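Local coordinates for protein 4-alpha-glucanotransferase (Streptococcus agalactiae, PDB 6M6T) that belongs to the amylomaltases, glycan-binding enzymes of the 4-alpha-glucanotransferase family that are built on a TIM barrel, at residues K42-P48 and G210-D216; Y292-F298 and P339-N344. All coordinates share one frame; numbering follows the deposited sequence.

Contact 1 of 2, residues K42-P48 and G210-D216; sequences KFWQILP and GIQIIGD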
# COMPACT_ATOMS: atom_id res chain seq x y z
N LYS A 42 -7.96 16.91 4.61
CA LYS A 42 -8.54 15.96 5.54
C LYS A 42 -7.79 14.65 5.59
O LYS A 42 -7.62 14.08 6.67
CB LYS A 42 -10.02 15.70 5.19
CG LYS A 42 -10.70 14.71 6.11
CD LYS A 42 -11.57 15.39 7.13
CE LYS A 42 -12.39 14.38 7.92
NZ LYS A 42 -13.11 13.51 6.96
N PHE A 43 -7.28 14.18 4.44
CA PHE A 43 -6.78 12.82 4.34
C PHE A 43 -5.35 12.78 3.83
O PHE A 43 -4.95 13.58 2.98
CB PHE A 43 -7.68 11.96 3.41
CG PHE A 43 -9.08 11.80 3.92
CD1 PHE A 43 -9.31 11.18 5.14
CD2 PHE A 43 -10.15 12.28 3.21
CE1 PHE A 43 -10.61 11.05 5.63
CE2 PHE A 43 -11.45 12.16 3.69
CZ PHE A 43 -11.68 11.55 4.90
N TRP A 44 -4.59 11.83 4.38
CA TRP A 44 -3.30 11.37 3.85
C TRP A 44 -3.52 9.92 3.44
O TRP A 44 -3.76 9.07 4.31
CB TRP A 44 -2.18 11.49 4.90
CG TRP A 44 -0.81 11.20 4.38
CD1 TRP A 44 -0.48 10.81 3.12
CD2 TRP A 44 0.44 11.32 5.10
NE1 TRP A 44 0.88 10.65 3.01
CE2 TRP A 44 1.47 10.97 4.20
CE3 TRP A 44 0.79 11.70 6.40
CZ2 TRP A 44 2.81 10.98 4.56
CZ3 TRP A 44 2.13 11.68 6.75
CH2 TRP A 44 3.12 11.32 5.84
N GLN A 45 -3.47 9.64 2.14
CA GLN A 45 -3.49 8.25 1.67
C GLN A 45 -2.05 7.79 1.46
O GLN A 45 -1.29 8.41 0.70
CB GLN A 45 -4.30 8.09 0.39
CG GLN A 45 -4.52 6.62 -0.01
CD GLN A 45 -5.66 6.43 -1.01
OE1 GLN A 45 -6.35 7.38 -1.39
NE2 GLN A 45 -5.86 5.19 -1.43
N ILE A 46 -1.69 6.69 2.11
CA ILE A 46 -0.41 6.04 1.89
C ILE A 46 -0.64 4.71 1.15
O ILE A 46 -1.78 4.28 0.93
CB ILE A 46 0.36 5.83 3.21
CG1 ILE A 46 -0.53 5.07 4.21
CG2 ILE A 46 0.79 7.17 3.81
CD1 ILE A 46 0.22 4.23 5.21
N LEU A 47 0.47 4.08 0.75
CA LEU A 47 0.46 2.71 0.22
C LEU A 47 0.47 1.75 1.41
O LEU A 47 0.29 2.16 2.56
CB LEU A 47 1.63 2.54 -0.74
CG LEU A 47 1.61 3.46 -1.97
CD1 LEU A 47 2.25 2.74 -3.14
CD2 LEU A 47 0.22 3.93 -2.36
N PRO A 48 0.54 0.44 1.20
CA PRO A 48 0.60 -0.46 2.36
C PRO A 48 1.93 -0.32 3.07
O PRO A 48 2.97 -0.04 2.47
CB PRO A 48 0.42 -1.85 1.76
CG PRO A 48 -0.18 -1.64 0.46
CD PRO A 48 0.37 -0.36 -0.04
N GLY A 210 -6.43 16.71 13.32
CA GLY A 210 -7.52 16.58 12.36
C GLY A 210 -7.19 15.87 11.06
O GLY A 210 -8.06 15.81 10.18
N ILE A 211 -5.98 15.32 10.91
CA ILE A 211 -5.57 14.61 9.69
C ILE A 211 -5.83 13.12 9.86
O ILE A 211 -5.36 12.50 10.83
CB ILE A 211 -4.08 14.87 9.39
CG1 ILE A 211 -3.91 16.29 8.89
CG2 ILE A 211 -3.56 13.87 8.34
CD1 ILE A 211 -4.98 16.67 7.86
N GLN A 212 -6.55 12.52 8.91
CA GLN A 212 -6.91 11.11 8.93
C GLN A 212 -6.16 10.33 7.85
O GLN A 212 -5.96 10.84 6.74
CB GLN A 212 -8.41 10.95 8.74
CG GLN A 212 -9.26 11.73 9.73
CD GLN A 212 -10.24 10.84 10.45
OE1 GLN A 212 -11.18 10.31 9.84
NE2 GLN A 212 -10.01 10.63 11.74
N ILE A 213 -5.77 9.09 8.18
CA ILE A 213 -4.93 8.24 7.32
C ILE A 213 -5.79 7.21 6.59
O ILE A 213 -6.51 6.42 7.23
CB ILE A 213 -3.83 7.53 8.13
CG1 ILE A 213 -2.94 8.56 8.82
CG2 ILE A 213 -3.02 6.59 7.24
CD1 ILE A 213 -2.20 9.45 7.83
N ILE A 214 -5.68 7.17 5.27
CA ILE A 214 -6.24 6.09 4.47
C ILE A 214 -5.14 5.08 4.20
O ILE A 214 -4.24 5.31 3.38
CB ILE A 214 -6.84 6.59 3.15
CG1 ILE A 214 -7.66 7.86 3.34
CG2 ILE A 214 -7.68 5.54 2.52
CD1 ILE A 214 -7.78 8.66 2.05
N GLY A 215 -5.21 3.94 4.89
CA GLY A 215 -4.34 2.83 4.60
C GLY A 215 -4.84 1.93 3.47
O GLY A 215 -6.02 1.90 3.11
N ASP A 216 -3.88 1.19 2.90
CA ASP A 216 -4.09 0.26 1.80
C ASP A 216 -3.98 -1.16 2.33
O ASP A 216 -3.01 -1.49 3.03
CB ASP A 216 -3.04 0.50 0.69
CG ASP A 216 -3.64 0.58 -0.72
OD1 ASP A 216 -4.61 -0.16 -1.02
OD2 ASP A 216 -3.12 1.38 -1.55

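Contact 2 of 2, residues Y292-F298 and P339-N344; sequences YLRIDHF and PIIAEN. With ASO (1,5-anhydro-D-glucitol), chain I; AC1 (4,6-dideoxy-4-{[(1S,4R,5S,6S)-4,5,6-trihydroxy-3-(hydroxymethyl)cyclohex-2-en-1-yl]amino}-alpha-D-glucopyranose), chain J.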
# COMPACT_ATOMS: atom_id res chain seq x y z
N TYR A 292 -9.06 5.09 7.79
CA TYR A 292 -9.90 4.65 6.69
C TYR A 292 -9.14 3.58 5.94
O TYR A 292 -8.01 3.82 5.50
CB TYR A 292 -10.25 5.82 5.75
CG TYR A 292 -11.51 6.56 6.13
CD1 TYR A 292 -11.51 7.48 7.16
CD2 TYR A 292 -12.70 6.31 5.47
CE1 TYR A 292 -12.66 8.15 7.52
CE2 TYR A 292 -13.87 6.98 5.83
CZ TYR A 292 -13.84 7.89 6.85
OH TYR A 292 -15.00 8.55 7.20
N LEU A 293 -9.74 2.41 5.76
CA LEU A 293 -9.10 1.31 5.07
C LEU A 293 -9.59 1.21 3.64
O LEU A 293 -10.79 1.27 3.37
CB LEU A 293 -9.36 -0.01 5.79
CG LEU A 293 -8.54 -1.22 5.33
CD1 LEU A 293 -7.11 -1.17 5.92
CD2 LEU A 293 -9.26 -2.52 5.69
N ARG A 294 -8.65 1.02 2.72
CA ARG A 294 -8.90 0.94 1.29
C ARG A 294 -8.57 -0.48 0.85
O ARG A 294 -7.39 -0.84 0.79
CB ARG A 294 -8.05 1.97 0.55
CG ARG A 294 -8.04 1.82 -0.95
CD ARG A 294 -6.63 1.94 -1.49
NE ARG A 294 -6.58 2.43 -2.87
CZ ARG A 294 -6.09 1.75 -3.90
NH1 ARG A 294 -6.10 2.31 -5.11
NH2 ARG A 294 -5.60 0.52 -3.73
N ILE A 295 -9.59 -1.28 0.58
CA ILE A 295 -9.33 -2.66 0.18
C ILE A 295 -9.03 -2.69 -1.31
O ILE A 295 -9.86 -2.29 -2.14
CB ILE A 295 -10.48 -3.61 0.56
CG1 ILE A 295 -10.11 -5.04 0.17
CG2 ILE A 295 -11.78 -3.23 -0.09
CD1 ILE A 295 -8.65 -5.48 0.51
N ASP A 296 -7.81 -3.11 -1.66
CA ASP A 296 -7.40 -3.13 -3.06
C ASP A 296 -8.16 -4.22 -3.80
O ASP A 296 -8.58 -5.22 -3.21
CB ASP A 296 -5.89 -3.39 -3.18
CG ASP A 296 -5.40 -3.22 -4.60
OD1 ASP A 296 -6.05 -2.47 -5.34
OD2 ASP A 296 -4.38 -3.84 -5.02
N HIS A 297 -8.34 -4.01 -5.10
CA HIS A 297 -8.86 -5.02 -6.03
C HIS A 297 -10.15 -5.66 -5.52
O HIS A 297 -10.25 -6.87 -5.29
CB HIS A 297 -7.81 -6.10 -6.29
CG HIS A 297 -8.15 -7.00 -7.43
ND1 HIS A 297 -8.27 -6.54 -8.73
CD2 HIS A 297 -8.38 -8.33 -7.48
CE1 HIS A 297 -8.56 -7.55 -9.52
NE2 HIS A 297 -8.63 -8.65 -8.79
N PHE A 298 -11.15 -4.80 -5.34
CA PHE A 298 -12.46 -5.21 -4.84
C PHE A 298 -13.10 -6.25 -5.76
O PHE A 298 -13.88 -7.10 -5.31
CB PHE A 298 -13.34 -3.96 -4.70
CG PHE A 298 -14.42 -4.09 -3.68
CD1 PHE A 298 -14.11 -4.20 -2.33
CD2 PHE A 298 -15.75 -4.11 -4.07
CE1 PHE A 298 -15.11 -4.32 -1.39
CE2 PHE A 298 -16.76 -4.23 -3.15
CZ PHE A 298 -16.45 -4.33 -1.80
N PRO A 339 -15.15 2.24 8.36
CA PRO A 339 -14.68 3.16 7.32
C PRO A 339 -13.86 2.50 6.22
O PRO A 339 -12.64 2.70 6.16
CB PRO A 339 -13.80 4.14 8.10
CG PRO A 339 -13.27 3.33 9.24
CD PRO A 339 -14.38 2.38 9.61
N ILE A 340 -14.51 1.73 5.34
CA ILE A 340 -13.82 1.12 4.20
C ILE A 340 -14.13 1.91 2.94
O ILE A 340 -15.28 2.34 2.73
CB ILE A 340 -14.22 -0.36 4.01
CG1 ILE A 340 -14.33 -1.09 5.35
CG2 ILE A 340 -13.24 -1.05 3.07
CD1 ILE A 340 -13.16 -0.92 6.25
N ILE A 341 -13.13 2.08 2.09
CA ILE A 341 -13.37 2.48 0.71
C ILE A 341 -12.93 1.34 -0.18
O ILE A 341 -11.94 0.66 0.11
CB ILE A 341 -12.68 3.80 0.34
CG1 ILE A 341 -11.17 3.62 0.25
CG2 ILE A 341 -13.05 4.90 1.33
CD1 ILE A 341 -10.43 4.90 -0.07
N ALA A 342 -13.69 1.11 -1.25
CA ALA A 342 -13.53 -0.05 -2.11
C ALA A 342 -12.91 0.38 -3.44
O ALA A 342 -13.41 1.29 -4.10
CB ALA A 342 -14.87 -0.72 -2.36
N GLU A 343 -11.83 -0.30 -3.82
CA GLU A 343 -11.14 -0.03 -5.08
C GLU A 343 -11.76 -0.93 -6.14
O GLU A 343 -11.39 -2.10 -6.27
CB GLU A 343 -9.64 -0.27 -4.92
CG GLU A 343 -8.77 0.38 -5.98
CD GLU A 343 -8.44 -0.56 -7.14
OE1 GLU A 343 -8.91 -0.30 -8.26
OE2 GLU A 343 -7.71 -1.56 -6.95
N ASN A 344 -12.70 -0.40 -6.93
CA ASN A 344 -13.45 -1.27 -7.83
C ASN A 344 -13.17 -0.99 -9.30
O ASN A 344 -14.09 -0.93 -10.12
CB ASN A 344 -14.94 -1.15 -7.55
CG ASN A 344 -15.47 0.26 -7.73
OD1 ASN A 344 -14.74 1.24 -7.54
ND2 ASN A 344 -16.73 0.36 -8.10
C1 ASO I . -3.72 -4.15 -6.28
C2 ASO I . -2.72 -3.07 -6.75
C3 ASO I . -1.90 -3.60 -7.95
C4 ASO I . -1.18 -4.88 -7.50
C5 ASO I . -2.18 -5.89 -7.01
C6 ASO I . -1.43 -7.04 -6.35
O2 ASO I . -3.39 -1.85 -7.09
O3 ASO I . -0.94 -2.58 -8.39
O4 ASO I . -0.39 -5.45 -8.58
O5 ASO I . -2.97 -5.34 -5.95
O6 ASO I . -2.18 -7.53 -5.22
C1 AC1 J . -8.05 -0.97 -17.14
O2 AC1 J . -7.59 -3.11 -18.20
C2 AC1 J . -7.16 -2.21 -17.16
C4A AC1 J . -6.18 -3.34 -10.03
C3 AC1 J . -7.32 -2.94 -15.85
O3 AC1 J . -6.48 -4.08 -15.91
C4 AC1 J . -6.90 -2.03 -14.69
N4A AC1 J . -7.16 -2.66 -13.40
C5 AC1 J . -7.70 -0.74 -14.71
O5 AC1 J . -7.63 -0.09 -16.02
C6 AC1 J . -7.15 0.16 -13.58
C1B AC1 J . -6.13 -3.58 -12.92
C2B AC1 J . -6.82 -4.54 -12.00
O2B AC1 J . -7.94 -5.06 -12.73
C3B AC1 J . -7.35 -3.78 -10.82
O3B AC1 J . -8.10 -4.63 -9.97
O4 AC1 J . -6.64 -2.52 -8.93
C5B AC1 J . -5.24 -2.67 -10.84
C7B AC1 J . -5.18 -2.84 -12.22
C6B AC1 J . -4.21 -1.80 -10.15
O6B AC1 J . -4.83 -1.29 -8.97

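Contact 1 of 2, residues K42-P48 and G210-D216
Phe43–Gln212, Trp44–Ile213 and Gln45–Ile214 are the parallel bridges joining two neighbouring strands of the TIM barrel, whose axes lie 23° apart. The ladder alternates: Gln212 N donates to Lys42 O, Trp44 N to Gln212 O (2.9 Å), Ile214 N to Trp44 O, and Ile46 N to Ile214 O in the longest of the four at 3.2 Å. Packing is closest around Ile214, of which segment 42-48 buries 107 Å², more than of any other residue here. Its CG1 is anti to the carbonyl carbon (chi1 -44°), on the Phe43 side, and its CD1 lies 3.6 Å from Phe43 CB, while its CB meets Gln45 CG at 3.9 Å. Gln45 continues extended, and its OE1 is hydrogen-bonded to Tyr392. On the other face Ile213 runs alongside Trp44, its CD1 lying 3.6 Å from Trp44 CB; the indole packs against Val33 and Leu36 of helix 27-38, and its NE1 bonds to Met11 O. The looser side is the strand-entry end, where Gly210 is exposed and Lys42 and Gln212 are partly so. Gly210, at positive phi, is the C-prime residue of the Schellman motif ending helix 182-208. Here Lys42 CE and Gln212 CG barely meet, at 4.5 Å. At the exit end Asp216 OD1 forms a salt bridge with Arg294 NH2, OD2 is hydrogen-bonded to Tyr59 OH, and Asp216 CB packs 3.6 Å from Pro48 CG.

Contact 2 of 2, residues Y292-F298 and P339-N344
Two adjacent parallel strands of the TIM barrel, 292-295 and 340-342, meet here and run into the glycan pocket, with Leu293, Arg294 and Ile295 bridged to Ile340, Ile341 and Ala342. The first backbone bond, Leu293 N to Pro339 O, is 2.9 Å long, and the ladder ends with Glu343 N on Ile295 O at 3.3 Å. At the entry end Pro339 CB sits over a face of the Tyr292 ring, 3.7 Å from its centroid. Midway, Ile341 CG1 packs on Arg294 CB. Arg294 bends at chi2 (-135°), and one face of its guanidinium meets Glu343 CG, 3.4 Å from NH1; its NH2 pairs with Asp216. Beyond the strands His297 N donates to Glu343 OE2 at 3.1 Å, reaching it from 46° above the carboxylate plane, while Phe298 N bonds to Glu343 O. Glu343 is thus held by the turn after strand 292-295, through both backbone and side chain. Asp296 OD2 is covalently joined to C1 of 1,5-anhydro-D-glucitol at 1.5 Å. On the pocket side Glu343 touches Met364 of strand 363-366. Ala342 CB lies over the centre of the Phe298 ring (3.5 Å to the centroid); Phe298 packs on Leu355 and Leu356 of helix 350-359, and Ala342 joins it on Leu356.

Overall arrangement
Both contacts are buried, their centres about 12 Å apart, and they share one parallel sheet: strands 212-217 and 292-295 are neighbours, so contact 2 continues the ladder of contact 1. Gly215 O to Arg294 N, 2.8 Å, is a probable hydrogen bond of that seam, and the Phe43 and Tyr292 rings meet edge-to-face by reaching over the intervening strand 212-217. Backbone bonding is alike in the two; the side chains differ. Contact 1 is chiefly apolar and farther from the ligands, though the side chain of Asp216 comes to about 6 Å from the bound 1,5-anhydro-D-glucitol. Contact 2 carries acidic and histidine side chains into the pocket itself, and its entry end, like that of contact 1, is partly exposed.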